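Local coordinates for alpha-glucosidase (Bacteroides thetaiotaomicron, PDB 5XFM), which probably hydrolyses terminal beta-L-arabinopyranosides and alpha-galactosides, as a calcium-containing bifunctional exo-type member of glycoside hydrolase family 97, at residues F31-C39 / F64-G72; G297-Q305 / Q314-S322. The protein carries 1 engineered substitution. All blocks are in the same frame, centred on the assembly; numbering follows the deposited sequence.

Contact 1. Residues F31-C39 / F64-G72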
# COMPACT_ATOMS: atom_id res chain seq x y z
N PHE A 31 7.20 26.03 15.51
CA PHE A 31 7.68 26.56 16.78
C PHE A 31 9.12 26.12 17.01
O PHE A 31 9.38 24.99 17.41
CB PHE A 31 6.82 26.07 17.95
CG PHE A 31 5.34 26.33 17.79
CD1 PHE A 31 4.55 25.46 17.06
CD2 PHE A 31 4.75 27.42 18.41
CE1 PHE A 31 3.18 25.69 16.93
CE2 PHE A 31 3.39 27.65 18.28
CZ PHE A 31 2.60 26.79 17.54
N VAL A 32 10.06 27.03 16.78
CA VAL A 32 11.48 26.74 16.96
C VAL A 32 12.16 27.69 17.94
O VAL A 32 12.82 27.25 18.88
CB VAL A 32 12.23 26.79 15.61
CG1 VAL A 32 13.72 26.53 15.81
CG2 VAL A 32 11.61 25.81 14.64
N GLN A 33 11.99 28.98 17.70
CA GLN A 33 12.63 30.01 18.51
C GLN A 33 12.22 29.91 19.98
O GLN A 33 11.03 29.79 20.30
CB GLN A 33 12.29 31.41 17.97
CG GLN A 33 12.88 31.76 16.60
CD GLN A 33 14.39 31.59 16.53
OE1 GLN A 33 14.91 30.90 15.67
NE2 GLN A 33 15.11 32.20 17.47
N ASN A 34 13.22 29.94 20.86
CA ASN A 34 13.04 29.88 22.31
C ASN A 34 12.33 28.63 22.83
O ASN A 34 11.85 28.60 23.97
CB ASN A 34 12.27 31.12 22.78
CG ASN A 34 12.92 32.41 22.31
OD1 ASN A 34 12.28 33.23 21.65
ND2 ASN A 34 14.19 32.60 22.66
N GLU A 35 12.29 27.59 22.01
CA GLU A 35 11.73 26.32 22.43
C GLU A 35 12.81 25.29 22.68
O GLU A 35 13.75 25.16 21.90
CB GLU A 35 10.73 25.81 21.40
CG GLU A 35 9.43 26.59 21.41
CD GLU A 35 9.14 27.26 22.76
OE1 GLU A 35 8.70 26.56 23.70
OE2 GLU A 35 9.35 28.48 22.87
N THR A 36 12.70 24.60 23.81
CA THR A 36 13.64 23.55 24.16
C THR A 36 13.63 22.47 23.08
O THR A 36 14.66 21.92 22.72
CB THR A 36 13.30 22.92 25.53
OG1 THR A 36 13.36 23.92 26.54
CG2 THR A 36 14.27 21.80 25.86
N LYS A 37 12.44 22.18 22.58
CA LYS A 37 12.28 21.16 21.57
C LYS A 37 11.50 21.71 20.38
O LYS A 37 10.34 22.10 20.51
CB LYS A 37 11.60 19.94 22.19
CG LYS A 37 11.37 18.79 21.26
CD LYS A 37 11.37 17.48 22.04
CE LYS A 37 10.63 17.59 23.36
NZ LYS A 37 11.00 16.49 24.31
N PRO A 38 12.15 21.77 19.20
CA PRO A 38 11.48 22.28 18.00
C PRO A 38 10.24 21.45 17.68
O PRO A 38 10.27 20.23 17.81
CB PRO A 38 12.55 22.11 16.91
CG PRO A 38 13.44 21.04 17.42
CD PRO A 38 13.50 21.26 18.90
N CYS A 39 9.17 22.11 17.27
CA CYS A 39 7.93 21.40 17.03
C CYS A 39 7.06 22.08 15.98
O CYS A 39 7.35 23.19 15.55
CB CYS A 39 7.16 21.24 18.34
SG CYS A 39 6.89 22.79 19.24
N PHE A 64 20.44 17.88 16.45
CA PHE A 64 19.41 18.81 16.06
C PHE A 64 18.11 18.42 16.77
O PHE A 64 17.05 18.26 16.17
CB PHE A 64 19.23 18.76 14.55
CG PHE A 64 20.51 19.03 13.79
CD1 PHE A 64 21.01 20.31 13.66
CD2 PHE A 64 21.22 17.98 13.24
CE1 PHE A 64 22.19 20.54 12.99
CE2 PHE A 64 22.40 18.20 12.56
CZ PHE A 64 22.89 19.47 12.43
N THR A 65 18.22 18.26 18.08
CA THR A 65 17.15 17.75 18.92
C THR A 65 16.60 18.82 19.85
O THR A 65 15.39 18.89 20.12
CB THR A 65 17.66 16.53 19.74
OG1 THR A 65 17.62 15.35 18.93
CG2 THR A 65 16.82 16.30 20.98
N LYS A 66 17.49 19.69 20.33
CA LYS A 66 17.11 20.68 21.33
C LYS A 66 17.67 22.07 21.05
O LYS A 66 18.79 22.21 20.56
CB LYS A 66 17.55 20.23 22.72
CG LYS A 66 16.81 19.02 23.24
CD LYS A 66 17.20 18.69 24.66
CE LYS A 66 16.40 17.51 25.18
NZ LYS A 66 14.94 17.80 25.16
N ASN A 67 16.89 23.09 21.38
CA ASN A 67 17.36 24.46 21.40
C ASN A 67 17.92 24.92 20.05
O ASN A 67 19.07 25.32 19.94
CB ASN A 67 18.43 24.61 22.49
CG ASN A 67 17.89 24.28 23.89
OD1 ASN A 67 16.74 24.59 24.21
ND2 ASN A 67 18.71 23.62 24.70
N LEU A 68 17.10 24.79 19.01
CA LEU A 68 17.47 25.25 17.68
C LEU A 68 17.06 26.70 17.46
O LEU A 68 16.18 27.22 18.14
CB LEU A 68 16.84 24.35 16.60
CG LEU A 68 17.48 23.00 16.21
CD1 LEU A 68 18.14 22.28 17.36
CD2 LEU A 68 16.43 22.10 15.55
N LYS A 69 17.72 27.34 16.50
CA LYS A 69 17.32 28.67 16.07
C LYS A 69 16.78 28.56 14.66
O LYS A 69 17.29 27.77 13.86
CB LYS A 69 18.48 29.66 16.11
CG LYS A 69 19.27 29.68 17.40
CD LYS A 69 20.55 30.50 17.23
CE LYS A 69 21.30 30.64 18.55
NZ LYS A 69 20.54 31.48 19.53
N LEU A 70 15.73 29.31 14.37
CA LEU A 70 15.24 29.47 13.01
C LEU A 70 15.91 30.72 12.45
O LEU A 70 15.48 31.84 12.72
CB LEU A 70 13.72 29.60 12.98
CG LEU A 70 13.03 29.76 11.62
CD1 LEU A 70 13.17 28.50 10.80
CD2 LEU A 70 11.57 30.14 11.79
N THR A 71 16.97 30.52 11.67
CA THR A 71 17.77 31.64 11.16
C THR A 71 17.09 32.38 10.01
O THR A 71 17.38 33.55 9.75
CB THR A 71 19.16 31.15 10.70
OG1 THR A 71 19.00 30.08 9.76
CG2 THR A 71 19.95 30.62 11.89
N GLY A 72 16.22 31.68 9.29
CA GLY A 72 15.49 32.30 8.20
C GLY A 72 14.58 31.31 7.52
O GLY A 72 14.68 30.11 7.74
O HOH W 1 14.46 24.64 19.33
O HOH W 2 15.68 29.34 19.37
O HOH W 3 15.76 27.49 21.57
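Val32 sets its CG1 branch against Leu68 CB at 3.9 Å, reaching there because that methyl stands opposite the backbone N (chi1 178°); its CB also faces Leu70 CB. A type II turn from Val32 to Glu35 follows, and three waters fill in between it and the other segment. One takes the Leu68 N-H at 2.7 Å and lies within bonding range of both Val32 O and Glu35 O; another accepts from Asn34 N and donates to Leu68 O. Next, Thr36 O receives the direct backbone bond from Asn67 N at 2.9 Å, while Lys66 CA-H leans on the same oxygen. The ammonium groups of Lys37 and Lys66 come within 4.2 Å, NZ to NZ, a pairing likely to be mildly unfavourable. Pro38 then brings CG to 3.7 Å from Leu68 CD2, and its CD to 3.3 Å from Thr65 O. A serine in place of Pro38 would probably leave Leu68 CD2 without its ring partner and open a gap beside it. The hairpin loop thus lies against the approach to strand 69-83 and its first residues, with apolar contacts at Val32 and Pro38, one direct backbone bond and waters filling the polar space between.

Contact 2. Residues G297-Q305 / Q314-S322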
# COMPACT_ATOMS: atom_id res chain seq x y z
N GLY A 297 -4.13 -12.24 -13.78
CA GLY A 297 -3.45 -13.52 -13.76
C GLY A 297 -4.27 -14.61 -13.11
O GLY A 297 -5.15 -14.35 -12.29
N THR A 298 -4.01 -15.85 -13.53
CA THR A 298 -4.51 -17.00 -12.80
C THR A 298 -3.40 -17.52 -11.89
O THR A 298 -2.21 -17.33 -12.17
CB THR A 298 -5.01 -18.12 -13.73
OG1 THR A 298 -3.96 -18.48 -14.64
CG2 THR A 298 -6.22 -17.64 -14.52
N TRP A 299 -3.78 -18.19 -10.82
CA TRP A 299 -2.86 -18.42 -9.72
C TRP A 299 -3.25 -19.71 -9.01
O TRP A 299 -4.20 -19.71 -8.23
CB TRP A 299 -2.88 -17.23 -8.77
CG TRP A 299 -1.92 -17.30 -7.62
CD1 TRP A 299 -0.73 -17.97 -7.57
CD2 TRP A 299 -2.06 -16.64 -6.35
NE1 TRP A 299 -0.13 -17.78 -6.35
CE2 TRP A 299 -0.93 -16.97 -5.58
CE3 TRP A 299 -3.04 -15.81 -5.80
CZ2 TRP A 299 -0.74 -16.49 -4.28
CZ3 TRP A 299 -2.86 -15.34 -4.50
CH2 TRP A 299 -1.71 -15.68 -3.76
N SER A 300 -2.55 -20.79 -9.32
CA SER A 300 -2.91 -22.11 -8.81
C SER A 300 -2.68 -22.27 -7.31
O SER A 300 -3.49 -22.89 -6.62
CB SER A 300 -2.16 -23.21 -9.60
OG SER A 300 -0.82 -23.36 -9.17
N TRP A 301 -1.59 -21.71 -6.80
CA TRP A 301 -1.19 -21.97 -5.42
C TRP A 301 -2.18 -21.47 -4.36
O TRP A 301 -2.25 -22.04 -3.29
CB TRP A 301 0.19 -21.37 -5.14
CG TRP A 301 0.64 -21.59 -3.72
CD1 TRP A 301 1.34 -22.65 -3.23
CD2 TRP A 301 0.37 -20.73 -2.60
NE1 TRP A 301 1.54 -22.50 -1.88
CE2 TRP A 301 0.95 -21.34 -1.47
CE3 TRP A 301 -0.30 -19.52 -2.45
CZ2 TRP A 301 0.89 -20.76 -0.20
CZ3 TRP A 301 -0.37 -18.95 -1.20
CH2 TRP A 301 0.23 -19.57 -0.09
N ILE A 302 -2.89 -20.39 -4.62
CA ILE A 302 -3.75 -19.84 -3.56
C ILE A 302 -4.80 -20.87 -3.09
O ILE A 302 -4.94 -21.10 -1.89
CB ILE A 302 -4.44 -18.52 -4.00
CG1 ILE A 302 -5.36 -18.01 -2.89
CG2 ILE A 302 -5.19 -18.66 -5.31
CD1 ILE A 302 -4.66 -17.76 -1.58
N LEU A 303 -5.47 -21.53 -4.02
CA LEU A 303 -6.50 -22.50 -3.66
C LEU A 303 -6.06 -23.96 -3.75
O LEU A 303 -6.62 -24.82 -3.07
CB LEU A 303 -7.74 -22.29 -4.54
CG LEU A 303 -8.64 -21.14 -4.11
CD1 LEU A 303 -9.79 -20.96 -5.09
CD2 LEU A 303 -9.16 -21.41 -2.71
N TRP A 304 -5.08 -24.25 -4.60
CA TRP A 304 -4.63 -25.63 -4.80
C TRP A 304 -3.29 -25.90 -4.11
O TRP A 304 -2.84 -27.05 -4.02
CB TRP A 304 -4.54 -25.94 -6.29
CG TRP A 304 -5.88 -25.96 -6.99
CD1 TRP A 304 -7.08 -25.53 -6.49
CD2 TRP A 304 -6.15 -26.44 -8.32
NE1 TRP A 304 -8.08 -25.71 -7.42
CE2 TRP A 304 -7.53 -26.27 -8.55
CE3 TRP A 304 -5.36 -27.00 -9.33
CZ2 TRP A 304 -8.14 -26.64 -9.75
CZ3 TRP A 304 -5.97 -27.36 -10.52
CH2 TRP A 304 -7.34 -27.18 -10.72
N GLN A 305 -2.66 -24.84 -3.63
CA GLN A 305 -1.45 -24.90 -2.79
C GLN A 305 -0.28 -25.65 -3.42
O GLN A 305 -0.20 -25.77 -4.64
CB GLN A 305 -1.80 -25.51 -1.43
CG GLN A 305 -2.83 -24.69 -0.64
CD GLN A 305 -2.27 -23.38 -0.11
OE1 GLN A 305 -1.24 -23.37 0.56
NE2 GLN A 305 -2.94 -22.27 -0.42
N GLN A 314 -0.14 -26.58 -13.93
CA GLN A 314 0.20 -25.28 -14.48
C GLN A 314 -0.34 -25.18 -15.90
O GLN A 314 -0.76 -24.11 -16.33
CB GLN A 314 1.70 -25.05 -14.46
CG GLN A 314 2.29 -24.91 -13.04
CD GLN A 314 1.47 -24.01 -12.14
OE1 GLN A 314 1.20 -22.86 -12.48
NE2 GLN A 314 1.10 -24.52 -10.97
N VAL A 315 -0.36 -26.29 -16.62
CA VAL A 315 -1.01 -26.33 -17.93
C VAL A 315 -2.49 -26.00 -17.76
O VAL A 315 -3.07 -25.23 -18.52
CB VAL A 315 -0.86 -27.70 -18.63
CG1 VAL A 315 -1.82 -27.81 -19.82
CG2 VAL A 315 0.57 -27.92 -19.08
N ARG A 316 -3.10 -26.60 -16.75
CA ARG A 316 -4.50 -26.35 -16.42
C ARG A 316 -4.78 -24.87 -16.18
O ARG A 316 -5.74 -24.32 -16.71
CB ARG A 316 -4.90 -27.18 -15.20
CG ARG A 316 -5.36 -28.58 -15.55
CD ARG A 316 -5.68 -29.41 -14.32
NE ARG A 316 -6.03 -30.77 -14.68
CZ ARG A 316 -5.23 -31.82 -14.51
NH1 ARG A 316 -4.03 -31.65 -13.97
NH2 ARG A 316 -5.63 -33.03 -14.88
N TYR A 317 -3.94 -24.22 -15.38
CA TYR A 317 -4.17 -22.81 -15.05
C TYR A 317 -3.81 -21.87 -16.19
O TYR A 317 -4.37 -20.77 -16.31
CB TYR A 317 -3.41 -22.44 -13.78
CG TYR A 317 -4.29 -22.57 -12.56
CD1 TYR A 317 -4.58 -23.83 -12.04
CD2 TYR A 317 -4.83 -21.46 -11.93
CE1 TYR A 317 -5.38 -23.98 -10.93
CE2 TYR A 317 -5.64 -21.60 -10.81
CZ TYR A 317 -5.91 -22.86 -10.32
OH TYR A 317 -6.71 -23.04 -9.22
N ILE A 318 -2.87 -22.28 -17.03
CA ILE A 318 -2.57 -21.55 -18.26
C ILE A 318 -3.78 -21.59 -19.20
O ILE A 318 -4.18 -20.57 -19.77
CB ILE A 318 -1.32 -22.15 -18.96
CG1 ILE A 318 -0.06 -21.73 -18.20
CG2 ILE A 318 -1.25 -21.71 -20.40
CD1 ILE A 318 1.18 -22.49 -18.62
N ASP A 319 -4.37 -22.78 -19.33
CA ASP A 319 -5.59 -22.97 -20.11
C ASP A 319 -6.73 -22.13 -19.55
O ASP A 319 -7.50 -21.54 -20.31
CB ASP A 319 -6.00 -24.45 -20.12
CG ASP A 319 -5.14 -25.29 -21.04
OD1 ASP A 319 -4.43 -24.73 -21.90
OD2 ASP A 319 -5.18 -26.53 -20.90
N PHE A 320 -6.83 -22.10 -18.23
CA PHE A 320 -7.87 -21.34 -17.54
C PHE A 320 -7.68 -19.85 -17.81
O PHE A 320 -8.64 -19.13 -18.06
CB PHE A 320 -7.85 -21.64 -16.04
CG PHE A 320 -8.92 -20.92 -15.26
CD1 PHE A 320 -10.23 -20.91 -15.70
CD2 PHE A 320 -8.61 -20.27 -14.08
CE1 PHE A 320 -11.22 -20.25 -14.98
CE2 PHE A 320 -9.60 -19.61 -13.36
CZ PHE A 320 -10.90 -19.60 -13.81
N ALA A 321 -6.44 -19.38 -17.76
CA ALA A 321 -6.14 -17.99 -18.11
C ALA A 321 -6.58 -17.70 -19.54
O ALA A 321 -7.20 -16.68 -19.81
CB ALA A 321 -4.66 -17.69 -17.93
N SER A 322 -6.25 -18.61 -20.45
CA SER A 322 -6.65 -18.45 -21.84
C SER A 322 -8.17 -18.35 -21.99
O SER A 322 -8.68 -17.50 -22.72
CB SER A 322 -6.12 -19.61 -22.69
OG SER A 322 -6.30 -19.34 -24.06
O HOH W 4 -6.67 -20.87 -7.35
O HOH W 5 -0.78 -21.00 -11.92
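Tyr317 and Trp304 form a T-shaped pair: the tyrosine edge points at the six-membered ring of the tryptophan, centroids 4.8 Å apart and planes at 89°, with Tyr317 CE1 3.4 Å from Trp304 CE3 and the hydroxyl oxygen over the indole face. A CH-pi contact adds to this, Ser300 CB standing over the Tyr317 ring 3.5 Å from its centroid, so the phenol is held by a serine on its face and an indole at its edge. Among the hydrogen bonds, Thr298 OG1, turned between its backbone N and carbonyl carbon (chi1 55°), donates to Tyr317 O at 2.9 Å. That oxygen also takes the helical bond from Ala321 N, on the other face of the carbonyl plane. Gln314 NE2 gives a fairly straight bond to Ser300 OG; both groups also bond to Ser308. Two waters extend the network, one joining Trp299 O to the Tyr317 hydroxyl, the other Ser300 N to Gln314 OE1. Thr298 CG2 meets Phe320 CD2 at 3.6 Å. Residues 314-322 run back across 297-299 at 150° between their directions; helix 311-324 connects strand 295-299 to adjacent parallel strand 328-331 in a beta-alpha-beta crossover, packing on both, with helix 341-353 beside it.

Overall arrangement
Contact 1 and contact 2 belong to separate parts of the chain, one in the N-terminal family region of antiparallel sheets, the other in the TIM-barrel-type catalytic region. Their centres lie about 59 Å apart, on opposite sides of the chain's centre, and their nearest atoms about 43 Å. Contact 1 joins a hairpin loop of one N-terminal sheet to the start of the outermost strand, 69-83, of the other, some 34 Å from the chain's centre. Contact 2 lies nearer the calcium ion: the Trp299 side chain is about 8 Å from it, and Trp301 packs on its ligand Glu458. Glu174 comes from the N-terminal region, so the metal, remote from contact 1, ties that region to the barrel, which supplies Glu452 and Glu458.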